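Long-range contact in pyruvate kinase 1 (Trypanosoma brucei brucei, PDB 4KCV), which catalyses the transfer of a phosphoryl group from phosphoenolpyruvate to ADP, giving pyruvate and ATP in the last step of glycolysis: residues Gln298-Met303 against Val328-Glu333. Numbering follows the deposited sequence.
Sequences QMLESM and VMLSGE. With AKG (2-oxoglutaric acid), chain E.
Glu333 OE2 is gripped by Leu300 N and by water 2, and that grip ties Gln298-Met303 to Val328-Glu333. It accepts the backbone N-H of Leu300 at 3.1 Å on its anti lone pair, a fairly straight bond at 157°. Water 2 lies 2.7 Å from the same OE2, to which it can donate, and accepts from Met299 N; it also lies within bonding distance of Met329 O, so one water links the loop to the strand end. The other oxygen turns back to its own chain: Glu333 OE1 takes the N-H of Ser331 at 2.8 Å, on the syn side but 33° out of the carboxylate plane. Water 1 sits 2.8 Å from OE1 and accepts from Gln298 N. The chain of Glu333 bends at chi2, which turns its carboxylate toward Leu300 N; CG lies 3.5 Å from Leu300 O. With Glu301 OE2 4.5 Å from Glu333 OE2, the like charges may raise the proton affinity of either acid.

The apolar side of the contact is made by Met299, Leu300, Val328 and Leu330. Met299 crosses Val328 at about a right angle, its SD 3.8 Å from Val328 CB; the bend at chi3 (76°) sets where its methyl goes, and CE also comes near CG1. Beside it, CD2 of Leu330 approaches CB of Leu300. At the far end, water 3 joins Met303 O to Glu333 O.

Gln298 OE1 accepts a hydrogen bond from Arg311 N of the second subunit. This is the C-terminal rim of a TIM barrel, where the loop following strand 293-296 meets the end of strand 327-330 and the start of helix 332-335. The methyl of Met329 touches the bound 2-oxoglutarate. Met299 packs on helix 311-323, and Leu300, Val328 and Leu330 share Met347 of helix 340-356.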
loop_
_atom_site.group_PDB
_atom_site.type_symbol
_atom_site.label_atom_id
_atom_site.label_comp_id
_atom_site.label_asym_id
_atom_site.label_seq_id
_atom_site.Cartn_x
_atom_site.Cartn_y
_atom_site.Cartn_z
ATOM N N GLN A 298 -23.988 -11.921 -25.845
ATOM C CA GLN A 298 -23.598 -13.343 -25.815
ATOM C C GLN A 298 -23.114 -13.819 -24.449
ATOM O O GLN A 298 -22.418 -14.842 -24.345
ATOM C CB GLN A 298 -22.551 -13.664 -26.883
ATOM C CG GLN A 298 -23.020 -13.455 -28.342
ATOM C CD GLN A 298 -21.902 -13.762 -29.343
ATOM O OE1 GLN A 298 -20.749 -13.404 -29.127
ATOM N NE2 GLN A 298 -22.223 -14.531 -30.371
ATOM N N MET A 299 -23.549 -13.145 -23.398
ATOM C CA MET A 299 -23.088 -13.493 -22.054
ATOM C C MET A 299 -23.518 -14.895 -21.646
ATOM O O MET A 299 -22.762 -15.612 -20.985
ATOM C CB MET A 299 -23.566 -12.452 -21.035
ATOM C CG MET A 299 -23.115 -11.038 -21.388
ATOM S SD MET A 299 -23.028 -9.949 -19.943
ATOM C CE MET A 299 -21.505 -10.574 -19.214
ATOM N N LEU A 300 -24.726 -15.292 -22.050
ATOM C CA LEU A 300 -25.217 -16.638 -21.774
ATOM C C LEU A 300 -25.801 -17.260 -23.045
ATOM O O LEU A 300 -26.781 -17.979 -22.992
ATOM C CB LEU A 300 -26.249 -16.627 -20.631
ATOM C CG LEU A 300 -25.709 -16.283 -19.222
ATOM C CD1 LEU A 300 -26.850 -16.100 -18.233
ATOM C CD2 LEU A 300 -24.739 -17.349 -18.719
ATOM N N GLU A 301 -25.140 -17.002 -24.172
ATOM C CA GLU A 301 -25.684 -17.273 -25.497
ATOM C C GLU A 301 -26.277 -18.671 -25.650
ATOM O O GLU A 301 -27.353 -18.839 -26.235
ATOM C CB GLU A 301 -24.617 -17.062 -26.554
ATOM C CG GLU A 301 -25.091 -17.393 -27.953
ATOM C CD GLU A 301 -25.513 -16.162 -28.709
ATOM O OE1 GLU A 301 -24.978 -15.967 -29.819
ATOM O OE2 GLU A 301 -26.230 -15.302 -28.122
ATOM N N SER A 302 -25.548 -19.684 -25.200
ATOM C CA SER A 302 -25.937 -21.046 -25.489
ATOM C C SER A 302 -27.287 -21.384 -24.819
ATOM O O SER A 302 -27.961 -22.313 -25.228
ATOM C CB SER A 302 -24.864 -22.025 -25.021
ATOM O OG SER A 302 -24.858 -22.120 -23.604
ATOM N N MET A 303 -27.686 -20.612 -23.807
ATOM C CA MET A 303 -28.993 -20.847 -23.173
ATOM C C MET A 303 -30.163 -20.379 -24.032
ATOM O O MET A 303 -31.325 -20.539 -23.637
ATOM C CB MET A 303 -29.068 -20.216 -21.782
ATOM C CG MET A 303 -28.180 -20.907 -20.762
ATOM S SD MET A 303 -28.657 -20.595 -19.048
ATOM C CE MET A 303 -30.297 -21.303 -19.021
ATOM N N VAL A 328 -25.576 -6.376 -16.291
ATOM C CA VAL A 328 -25.317 -7.246 -17.403
ATOM C C VAL A 328 -26.589 -7.442 -18.216
ATOM O O VAL A 328 -27.695 -7.204 -17.731
ATOM C CB VAL A 328 -24.803 -8.603 -16.914
ATOM C CG1 VAL A 328 -23.356 -8.456 -16.414
ATOM C CG2 VAL A 328 -25.709 -9.139 -15.810
ATOM N N MET A 329 -26.428 -7.883 -19.457
ATOM C CA MET A 329 -27.505 -7.784 -20.410
ATOM C C MET A 329 -27.700 -9.104 -21.136
ATOM O O MET A 329 -26.740 -9.870 -21.365
ATOM C CB MET A 329 -27.261 -6.643 -21.407
ATOM C CG MET A 329 -28.434 -6.387 -22.357
ATOM S SD MET A 329 -28.288 -4.826 -23.255
ATOM C CE MET A 329 -27.866 -5.468 -24.885
ATOM N N LEU A 330 -28.946 -9.351 -21.509
ATOM C CA LEU A 330 -29.302 -10.481 -22.310
ATOM C C LEU A 330 -29.993 -9.953 -23.576
ATOM O O LEU A 330 -30.766 -8.970 -23.519
ATOM C CB LEU A 330 -30.225 -11.405 -21.512
ATOM C CG LEU A 330 -29.548 -12.038 -20.280
ATOM C CD1 LEU A 330 -30.578 -12.650 -19.340
ATOM C CD2 LEU A 330 -28.526 -13.089 -20.734
ATOM N N SER A 331 -29.647 -10.545 -24.716
ATOM C CA SER A 331 -30.263 -10.188 -25.989
ATOM C C SER A 331 -31.132 -11.338 -26.490
ATOM O O SER A 331 -32.252 -11.530 -26.006
ATOM C CB SER A 331 -29.189 -9.817 -27.025
ATOM O OG SER A 331 -28.542 -8.603 -26.633
ATOM N N GLY A 332 -30.619 -12.103 -27.446
ATOM C CA GLY A 332 -31.397 -13.207 -28.029
ATOM C C GLY A 332 -31.830 -14.224 -26.967
ATOM O O GLY A 332 -32.879 -14.852 -27.097
ATOM N N GLU A 333 -31.063 -14.314 -25.869
ATOM C CA GLU A 333 -31.343 -15.299 -24.805
ATOM C C GLU A 333 -32.778 -15.131 -24.265
ATOM O O GLU A 333 -33.446 -16.110 -23.945
ATOM C CB GLU A 333 -30.340 -15.145 -23.648
ATOM C CG GLU A 333 -28.877 -15.392 -24.023
ATOM C CD GLU A 333 -28.097 -14.100 -24.266
ATOM O OE1 GLU A 333 -28.632 -13.172 -24.908
ATOM O OE2 GLU A 333 -26.923 -14.028 -23.842
HETATM C C1 AKG E . -23.791 -5.051 -29.763
HETATM O O1 AKG E . -23.300 -5.840 -28.935
HETATM O O2 AKG E . -23.176 -4.825 -30.831
HETATM C C2 AKG E . -25.122 -4.308 -29.456
HETATM O O5 AKG E . -25.664 -3.550 -30.282
HETATM C C3 AKG E . -25.835 -4.725 -28.160
HETATM C C4 AKG E . -27.054 -5.592 -28.525
HETATM C C5 AKG E . -26.595 -7.013 -28.889
HETATM O O3 AKG E . -25.875 -7.150 -29.903
HETATM O O4 AKG E . -26.996 -7.933 -28.159
HETATM O O HOH W 1 -26.588 -12.280 -26.580
HETATM O O HOH W 2 -26.036 -11.519 -23.423
HETATM O O HOH W 3 -33.471 -18.846 -23.610
#